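Local atomic coordinates of DegQ (Legionella fallonii, PDB entry 3PV5), a protein that probably degrades misfolded proteins as an HtrA-family serine protease with chaperone character, enclosing its active sites within large assemblies of twelve subunits. Residues T307-T312 / V333-E338; V155-P160 / N168-T173; I411-K416 / K433-Q438. All coordinates share one frame; numbering follows the deposited sequence.

Interaction 1: residues T307-T312 / V333-E338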
loop_
_atom_site.group_PDB
_atom_site.type_symbol
_atom_site.label_atom_id
_atom_site.label_comp_id
_atom_site.label_asym_id
_atom_site.label_seq_id
_atom_site.Cartn_x
_atom_site.Cartn_y
_atom_site.Cartn_z
ATOM N N THR A 307 -55.937 -29.885 7.242
ATOM C CA THR A 307 -55.599 -31.271 7.628
ATOM C C THR A 307 -55.457 -32.256 6.490
ATOM O O THR A 307 -54.841 -33.313 6.642
ATOM C CB THR A 307 -56.613 -31.893 8.586
ATOM O OG1 THR A 307 -57.929 -31.836 8.005
ATOM C CG2 THR A 307 -56.559 -31.199 9.936
ATOM N N GLN A 308 -56.000 -31.902 5.348
ATOM C CA GLN A 308 -55.901 -32.719 4.202
ATOM C C GLN A 308 -55.981 -31.790 3.013
ATOM O O GLN A 308 -56.821 -30.909 2.968
ATOM C CB GLN A 308 -57.078 -33.715 4.178
ATOM C CG GLN A 308 -56.806 -35.028 3.400
ATOM C CD GLN A 308 -58.036 -35.910 3.225
ATOM O OE1 GLN A 308 -58.388 -36.290 2.098
ATOM N NE2 GLN A 308 -58.706 -36.204 4.314
ATOM N N ILE A 309 -55.093 -31.996 2.051
ATOM C CA ILE A 309 -55.268 -31.433 0.734
ATOM C C ILE A 309 -55.295 -32.602 -0.273
ATOM O O ILE A 309 -54.485 -33.559 -0.196
ATOM C CB ILE A 309 -54.166 -30.408 0.387
ATOM C CG1 ILE A 309 -54.286 -29.210 1.310
ATOM C CG2 ILE A 309 -54.303 -29.919 -1.048
ATOM C CD1 ILE A 309 -53.239 -28.162 1.056
ATOM N N ASN A 310 -56.248 -32.510 -1.199
ATOM C CA ASN A 310 -56.576 -33.613 -2.083
ATOM C C ASN A 310 -56.406 -34.952 -1.362
ATOM O O ASN A 310 -57.120 -35.236 -0.395
ATOM C CB ASN A 310 -55.731 -33.516 -3.366
ATOM C CG ASN A 310 -56.097 -32.317 -4.197
ATOM O OD1 ASN A 310 -57.244 -31.851 -4.169
ATOM N ND2 ASN A 310 -55.128 -31.790 -4.915
ATOM N N ASP A 311 -55.442 -35.756 -1.793
ATOM C CA ASP A 311 -55.292 -37.086 -1.214
ATOM C C ASP A 311 -54.269 -37.130 -0.085
ATOM O O ASP A 311 -54.100 -38.190 0.538
ATOM C CB ASP A 311 -54.940 -38.107 -2.312
ATOM C CG ASP A 311 -56.167 -38.549 -3.112
ATOM O OD1 ASP A 311 -57.311 -38.476 -2.544
ATOM O OD2 ASP A 311 -55.962 -38.978 -4.294
ATOM N N THR A 312 -53.614 -35.992 0.205
ATOM C CA THR A 312 -52.572 -35.983 1.229
ATOM C C THR A 312 -53.048 -35.410 2.555
ATOM O O THR A 312 -53.655 -34.335 2.631
ATOM C CB THR A 312 -51.327 -35.239 0.797
ATOM O OG1 THR A 312 -51.336 -35.088 -0.625
ATOM C CG2 THR A 312 -50.090 -36.030 1.258
ATOM N N VAL A 333 -58.913 -28.054 -6.166
ATOM C CA VAL A 333 -58.199 -28.693 -5.061
ATOM C C VAL A 333 -59.100 -28.816 -3.842
ATOM O O VAL A 333 -59.801 -27.876 -3.460
ATOM C CB VAL A 333 -56.848 -28.012 -4.741
ATOM C CG1 VAL A 333 -56.659 -26.778 -5.557
ATOM C CG2 VAL A 333 -56.708 -27.744 -3.236
ATOM N N LYS A 334 -59.120 -30.018 -3.277
ATOM C CA LYS A 334 -59.924 -30.292 -2.081
ATOM C C LYS A 334 -59.076 -29.846 -0.922
ATOM O O LYS A 334 -57.915 -30.270 -0.801
ATOM C CB LYS A 334 -60.255 -31.801 -1.931
ATOM C CG LYS A 334 -61.623 -32.074 -1.293
ATOM C CD LYS A 334 -61.734 -33.376 -0.410
ATOM C CE LYS A 334 -61.030 -34.596 -0.999
ATOM N NZ LYS A 334 -59.557 -34.623 -0.688
ATOM N N ILE A 335 -59.645 -29.008 -0.063
ATOM C CA ILE A 335 -58.954 -28.641 1.177
ATOM C C ILE A 335 -59.816 -28.978 2.378
ATOM O O ILE A 335 -60.899 -28.424 2.552
ATOM C CB ILE A 335 -58.607 -27.149 1.192
ATOM C CG1 ILE A 335 -57.810 -26.777 -0.061
ATOM C CG2 ILE A 335 -57.804 -26.801 2.448
ATOM C CD1 ILE A 335 -57.945 -25.331 -0.420
ATOM N N ILE A 336 -59.356 -29.887 3.210
ATOM C CA ILE A 336 -60.066 -30.146 4.446
ATOM C C ILE A 336 -59.440 -29.391 5.611
ATOM O O ILE A 336 -58.235 -29.421 5.819
ATOM C CB ILE A 336 -60.124 -31.627 4.768
ATOM C CG1 ILE A 336 -60.842 -32.363 3.614
ATOM C CG2 ILE A 336 -60.866 -31.853 6.128
ATOM C CD1 ILE A 336 -61.099 -33.844 3.918
ATOM N N VAL A 337 -60.308 -28.774 6.387
ATOM C CA VAL A 337 -59.968 -27.770 7.328
ATOM C C VAL A 337 -60.628 -28.067 8.640
ATOM O O VAL A 337 -61.737 -28.599 8.676
ATOM C CB VAL A 337 -60.541 -26.436 6.815
ATOM C CG1 VAL A 337 -61.499 -25.773 7.819
ATOM C CG2 VAL A 337 -59.429 -25.534 6.350
ATOM N N GLU A 338 -59.984 -27.684 9.738
ATOM C CA GLU A 338 -60.700 -27.647 10.984
ATOM C C GLU A 338 -60.871 -26.185 11.450
ATOM O O GLU A 338 -59.943 -25.380 11.348
ATOM C CB GLU A 338 -59.970 -28.514 11.978
ATOM C CG GLU A 338 -60.769 -28.767 13.210
ATOM C CD GLU A 338 -61.309 -30.172 13.361
ATOM O OE1 GLU A 338 -61.130 -31.031 12.482
ATOM O OE2 GLU A 338 -61.909 -30.413 14.418
#
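Gln308 and Ile336 lie side by side and point the same way on one face of the antiparallel sheet of the first PDZ domain, where strand 305-309 pairs with strand 332-339. Gln308 CB comes within 3.7 Å of Ile336 CB. The extended chain of Gln308 runs alongside the Ile336 side chain as far as its CD1 methyl. The backbone here forms a classic beta bulge: Thr307 and Gln308 both face Ile336, whose carbonyl O takes a nearly straight bond from Thr307 N (2.7 Å, 177°) and a weak one from Gln308 N. Thr307 adds a further weak bond to the same oxygen from OG1, which sits between its own backbone N and carbonyl carbon (chi1 56°) and at the same time meets the Ile336 CG2 methyl at 3.5 Å. Ile336 N returns the pairing to Gln308 O.

On the face of Ile309 and Ile335 the contact is apolar and buried. Ile309 CG2 lies 3.9 Å from Val333 CG2, the two side chains side by side, and helix 317-325 covers Ile309 through Val320 and Ile324. Beyond Ile309 the chain reverses in a type II' turn that ends at Thr312, and here Asn310 carries the pairing on with both backbone and side chain. Its N bonds Lys334 O at 2.8 Å. Its side chain crosses Val333 at about a right angle, the amide oxygen standing in for a strand carbonyl: Lys334 N donates to Asn310 OD1 at 2.8 Å, tilted 28° from the carbonyl plane.

Interaction 2: residues V155-P160 / N168-T173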
loop_
_atom_site.group_PDB
_atom_site.type_symbol
_atom_site.label_atom_id
_atom_site.label_comp_id
_atom_site.label_asym_id
_atom_site.label_seq_id
_atom_site.Cartn_x
_atom_site.Cartn_y
_atom_site.Cartn_z
ATOM N N VAL A 155 -27.095 -42.717 3.741
ATOM C CA VAL A 155 -25.838 -42.635 3.002
ATOM C C VAL A 155 -26.089 -41.686 1.907
ATOM O O VAL A 155 -27.136 -41.796 1.277
ATOM C CB VAL A 155 -25.404 -44.036 2.426
ATOM C CG1 VAL A 155 -24.165 -43.901 1.472
ATOM C CG2 VAL A 155 -25.136 -45.009 3.570
ATOM N N ALA A 156 -25.179 -40.709 1.737
ATOM C CA ALA A 156 -25.152 -39.802 0.616
ATOM C C ALA A 156 -24.127 -40.277 -0.394
ATOM O O ALA A 156 -22.951 -40.428 -0.057
ATOM C CB ALA A 156 -24.822 -38.266 1.056
ATOM N N ILE A 157 -24.563 -40.464 -1.647
ATOM C CA ILE A 157 -23.723 -41.014 -2.725
ATOM C C ILE A 157 -23.624 -39.977 -3.773
ATOM O O ILE A 157 -24.658 -39.561 -4.382
ATOM C CB ILE A 157 -24.302 -42.257 -3.351
ATOM C CG1 ILE A 157 -24.420 -43.381 -2.337
ATOM C CG2 ILE A 157 -23.418 -42.788 -4.532
ATOM C CD1 ILE A 157 -25.671 -44.227 -2.485
ATOM N N GLY A 158 -22.388 -39.550 -3.998
ATOM C CA GLY A 158 -22.120 -38.483 -4.921
ATOM C C GLY A 158 -20.784 -37.827 -4.661
ATOM O O GLY A 158 -20.504 -37.490 -3.550
ATOM N N ASN A 159 -19.996 -37.603 -5.696
ATOM C CA ASN A 159 -18.677 -36.987 -5.521
ATOM C C ASN A 159 -18.775 -35.551 -5.055
ATOM O O ASN A 159 -19.643 -34.870 -5.470
ATOM C CB ASN A 159 -17.811 -37.101 -6.804
ATOM C CG ASN A 159 -17.312 -38.519 -7.025
ATOM O OD1 ASN A 159 -17.024 -39.236 -6.050
ATOM N ND2 ASN A 159 -17.216 -38.947 -8.287
ATOM N N PRO A 160 -17.919 -35.134 -4.111
ATOM C CA PRO A 160 -17.770 -33.699 -3.791
ATOM C C PRO A 160 -17.268 -32.895 -4.996
ATOM O O PRO A 160 -16.878 -33.485 -5.980
ATOM C CB PRO A 160 -16.728 -33.682 -2.652
ATOM C CG PRO A 160 -16.426 -35.109 -2.314
ATOM C CD PRO A 160 -17.215 -36.018 -3.155
ATOM N N ASN A 168 -15.571 -43.242 -12.961
ATOM C CA ASN A 168 -16.938 -43.842 -12.966
ATOM C C ASN A 168 -17.349 -44.314 -11.550
ATOM O O ASN A 168 -18.178 -45.229 -11.394
ATOM C CB ASN A 168 -17.097 -45.048 -13.941
ATOM C CG ASN A 168 -16.667 -44.750 -15.419
ATOM O OD1 ASN A 168 -17.515 -44.616 -16.308
ATOM N ND2 ASN A 168 -15.365 -44.730 -15.676
ATOM N N SER A 169 -16.772 -43.695 -10.513
ATOM C CA SER A 169 -16.974 -44.161 -9.118
ATOM C C SER A 169 -17.514 -42.988 -8.287
ATOM O O SER A 169 -17.005 -41.835 -8.348
ATOM C CB SER A 169 -15.675 -44.713 -8.523
ATOM O OG SER A 169 -14.602 -43.805 -8.785
ATOM N N GLN A 170 -18.571 -43.267 -7.547
ATOM C CA GLN A 170 -19.219 -42.197 -6.830
ATOM C C GLN A 170 -18.942 -42.357 -5.347
ATOM O O GLN A 170 -19.204 -43.413 -4.791
ATOM C CB GLN A 170 -20.703 -42.222 -7.143
ATOM C CG GLN A 170 -21.216 -40.854 -7.438
ATOM C CD GLN A 170 -20.919 -40.490 -8.818
ATOM O OE1 GLN A 170 -21.006 -41.354 -9.670
ATOM N NE2 GLN A 170 -20.513 -39.260 -9.072
ATOM N N SER A 171 -18.381 -41.332 -4.710
ATOM C CA SER A 171 -18.079 -41.430 -3.274
ATOM C C SER A 171 -19.327 -41.615 -2.440
ATOM O O SER A 171 -20.360 -40.971 -2.691
ATOM C CB SER A 171 -17.371 -40.196 -2.752
ATOM O OG SER A 171 -16.097 -40.033 -3.365
ATOM N N ALA A 172 -19.227 -42.486 -1.431
ATOM C CA ALA A 172 -20.281 -42.672 -0.446
ATOM C C ALA A 172 -19.880 -42.131 0.966
ATOM O O ALA A 172 -18.752 -42.255 1.403
ATOM C CB ALA A 172 -20.627 -44.109 -0.383
ATOM N N THR A 173 -20.837 -41.529 1.681
ATOM C CA THR A 173 -20.611 -41.066 3.040
ATOM C C THR A 173 -21.795 -41.333 3.938
ATOM O O THR A 173 -22.913 -41.217 3.481
ATOM C CB THR A 173 -20.362 -39.573 3.086
ATOM O OG1 THR A 173 -20.007 -39.274 4.417
ATOM C CG2 THR A 173 -21.603 -38.711 2.673
#
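Ser169 opens the contact through its backbone: its carbonyl O receives Asn159 ND2 at 2.9 Å, tilted 15° from the plane of the Asn159 amide, while its hydroxyl turns to Asn164. Gln170 lays CG against Gly158 CA at 3.6 Å and CB beside the CG2 methyl of Ile157, the two side chains crossing at about a right angle; a bend at chi2 (81°) then turns its amide toward Asn159. Ser171 meets the other end of the Asn159 amide. OD1 accepts twice, from Ser171 N well above the carbonyl plane (46° out of it) and from Ser171 OG at 3.0 Å, so that three bonds fix the rotation of this buried amide. Ser171 O in turn takes Gly158 N at 2.8 Å, leading into the antiparallel pairing of strands 153-157 and 172-179, adjacent in one of the two six-stranded beta barrels of the trypsin fold. Ala172 pairs with Ile157 without hydrogen bonds, its methyl 4.0 Å from Val155 CG1, and Leu25 of helix 22-28 packs over all three. Thr173 exchanges two backbone bonds with Ala156 and presses CG2 to within 3.6 Å of Ala156 CB; its OG1 reaches Asp197 of the second subunit.

Interaction 3: residues I411-K416 / K433-Q438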
loop_
_atom_site.group_PDB
_atom_site.type_symbol
_atom_site.label_atom_id
_atom_site.label_comp_id
_atom_site.label_asym_id
_atom_site.label_seq_id
_atom_site.Cartn_x
_atom_site.Cartn_y
_atom_site.Cartn_z
ATOM N N ILE A 411 -54.988 15.659 -2.459
ATOM C CA ILE A 411 -55.940 16.627 -1.856
ATOM C C ILE A 411 -57.162 16.862 -2.755
ATOM O O ILE A 411 -58.217 17.309 -2.294
ATOM C CB ILE A 411 -55.283 18.008 -1.488
ATOM C CG1 ILE A 411 -54.986 18.841 -2.748
ATOM C CG2 ILE A 411 -53.980 17.824 -0.662
ATOM C CD1 ILE A 411 -54.271 20.289 -2.473
ATOM N N SER A 412 -57.082 16.514 -4.026
ATOM C CA SER A 412 -58.316 16.416 -4.747
ATOM C C SER A 412 -58.269 15.390 -5.858
ATOM O O SER A 412 -57.224 15.046 -6.330
ATOM C CB SER A 412 -58.787 17.799 -5.261
ATOM O OG SER A 412 -57.964 18.270 -6.258
ATOM N N ALA A 413 -59.445 14.923 -6.247
ATOM C CA ALA A 413 -59.603 13.990 -7.354
ATOM C C ALA A 413 -60.763 14.478 -8.245
ATOM O O ALA A 413 -61.864 14.764 -7.712
ATOM C CB ALA A 413 -59.889 12.615 -6.806
ATOM N N ASN A 414 -60.515 14.587 -9.562
ATOM C CA ASN A 414 -61.463 15.176 -10.533
ATOM C C ASN A 414 -62.016 16.506 -10.007
ATOM O O ASN A 414 -63.213 16.746 -10.011
ATOM C CB ASN A 414 -62.643 14.237 -10.823
ATOM C CG ASN A 414 -62.267 13.016 -11.634
ATOM O OD1 ASN A 414 -61.300 13.000 -12.402
ATOM N ND2 ASN A 414 -63.065 11.988 -11.490
ATOM N N LYS A 415 -61.115 17.345 -9.533
ATOM C CA LYS A 415 -61.414 18.675 -9.011
ATOM C C LYS A 415 -62.171 18.717 -7.689
ATOM O O LYS A 415 -62.371 19.803 -7.144
ATOM C CB LYS A 415 -62.103 19.522 -10.074
ATOM C CG LYS A 415 -61.267 19.653 -11.328
ATOM C CD LYS A 415 -61.300 21.080 -11.919
ATOM C CE LYS A 415 -60.481 22.061 -11.045
ATOM N NZ LYS A 415 -60.490 23.486 -11.575
ATOM N N LYS A 416 -62.529 17.551 -7.153
ATOM C CA LYS A 416 -63.250 17.444 -5.901
ATOM C C LYS A 416 -62.348 17.061 -4.715
ATOM O O LYS A 416 -61.469 16.206 -4.834
ATOM C CB LYS A 416 -64.317 16.402 -6.012
ATOM C CG LYS A 416 -65.201 16.590 -7.187
ATOM C CD LYS A 416 -66.078 15.377 -7.415
ATOM C CE LYS A 416 -66.740 15.448 -8.787
ATOM N NZ LYS A 416 -67.816 14.434 -8.921
ATOM N N LYS A 433 -62.326 8.041 -18.300
ATOM C CA LYS A 433 -61.142 7.488 -18.961
ATOM C C LYS A 433 -59.877 7.696 -18.111
ATOM O O LYS A 433 -58.854 7.075 -18.346
ATOM C CB LYS A 433 -60.972 8.060 -20.381
ATOM C CG LYS A 433 -61.114 9.593 -20.564
ATOM C CD LYS A 433 -61.476 9.996 -22.036
ATOM C CE LYS A 433 -60.267 9.892 -23.025
ATOM N NZ LYS A 433 -60.654 9.469 -24.424
ATOM N N GLU A 434 -59.997 8.526 -17.080
ATOM C CA GLU A 434 -58.851 9.087 -16.424
ATOM C C GLU A 434 -59.234 9.737 -15.111
ATOM O O GLU A 434 -60.352 10.237 -14.952
ATOM C CB GLU A 434 -58.284 10.167 -17.313
ATOM C CG GLU A 434 -59.298 11.320 -17.509
ATOM C CD GLU A 434 -59.064 12.145 -18.749
ATOM O OE1 GLU A 434 -58.273 11.704 -19.637
ATOM O OE2 GLU A 434 -59.686 13.243 -18.807
ATOM N N LEU A 435 -58.276 9.751 -14.191
ATOM C CA LEU A 435 -58.435 10.377 -12.912
ATOM C C LEU A 435 -57.466 11.556 -12.816
ATOM O O LEU A 435 -56.240 11.395 -12.832
ATOM C CB LEU A 435 -58.108 9.369 -11.833
ATOM C CG LEU A 435 -58.879 9.359 -10.499
ATOM C CD1 LEU A 435 -57.927 9.164 -9.357
ATOM C CD2 LEU A 435 -59.784 10.563 -10.288
ATOM N N LEU A 436 -58.028 12.754 -12.726
ATOM C CA LEU A 436 -57.238 13.941 -12.402
ATOM C C LEU A 436 -57.015 14.071 -10.869
ATOM O O LEU A 436 -57.936 14.062 -10.075
ATOM C CB LEU A 436 -57.908 15.178 -12.953
ATOM C CG LEU A 436 -57.170 16.480 -12.746
ATOM C CD1 LEU A 436 -55.948 16.547 -13.711
ATOM C CD2 LEU A 436 -58.137 17.614 -12.959
ATOM N N VAL A 437 -55.764 14.181 -10.475
ATOM C CA VAL A 437 -55.372 14.098 -9.061
ATOM C C VAL A 437 -54.484 15.302 -8.798
ATOM O O VAL A 437 -53.603 15.585 -9.607
ATOM C CB VAL A 437 -54.622 12.768 -8.792
ATOM C CG1 VAL A 437 -53.809 12.856 -7.584
ATOM C CG2 VAL A 437 -55.594 11.627 -8.636
ATOM N N GLN A 438 -54.760 16.032 -7.725
ATOM C CA GLN A 438 -53.915 17.140 -7.298
ATOM C C GLN A 438 -53.175 16.656 -6.065
ATOM O O GLN A 438 -53.805 16.159 -5.136
ATOM C CB GLN A 438 -54.770 18.357 -6.998
ATOM C CG GLN A 438 -54.058 19.576 -6.585
ATOM C CD GLN A 438 -55.011 20.701 -6.118
ATOM O OE1 GLN A 438 -56.244 20.540 -6.098
ATOM N NE2 GLN A 438 -54.439 21.853 -5.779
#
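Two torsions bring Ser412 and Gln438 together. The serine hydroxyl is swung between its own backbone N and carbonyl carbon (chi1 69°), while Gln438 carries CG opposite its backbone N (-178°) and continues extended, so that the amide reaches out beside Ser412 and Ile411. Ser412 OG consequently donates to Gln438 OE1 at 2.9 Å, in the carbonyl plane and on a lone pair, and its oxygen also rests against Gln438 CB. From the same strand Ile411 crosses the glutamine obliquely, its CD1 methyl 3.7 Å from both CD and NE2 of Gln438; the amide is thus held by a polar partner and an apolar one.

The backbone beneath shows why both residues can reach one glutamine. Ile411 and Ser412 face Gln438 together in a classic beta bulge: Ile411 N gives a 3.0 Å bond to Gln438 O, and Ser412 N a weak, longer one to the same atom. Gln438 N answers to Ser412 O.

Farther along, Ala413 CB touches Leu435 CD2 at 4.0 Å, on the face closed by Leu424 and Ile427 of helix 421-428. Asn414, second residue of the turn, still holds the partner strand, its N bonding Leu436 O at 2.7 Å and its OD1 receiving Leu436 N at 3.3 Å, tilted from the carbonyl plane. The Leu435 side chain crosses that of Asn414 at about a right angle, its CD2 against the amide, whose ND2 is engaged by Glu430. Lys415 lays CG alongside Leu436 CD2. Leu271 and Ser287 of the third subunit pack on Leu436 and Gln438, respectively. A bulged antiparallel pair, closed by a type I' turn from Ala413 to Lys416 and backed by a helix, here belongs to the sheet of the second PDZ domain.

The three contacts follow one another along the chain without overlapping: interaction 2 in the protease domain, then interaction 1 in the first PDZ domain and interaction 3 in the second. The centres of interactions 1 and 2 lie about 39 Å apart, and those of interactions 1 and 3 about 47 Å. Interactions 2 and 3, on opposite sides of the chain's centre, have centres about 67 Å apart, and no contact touches another. Interactions 1 and 3 occupy equivalent strand pairs of two PDZ sheets, whereas interaction 2 belongs to a barrel. Interaction 1 touches no other chain of the twelve-chain assembly, but at interactions 2 and 3 the same strand pairs that build a domain also border a neighbouring subunit.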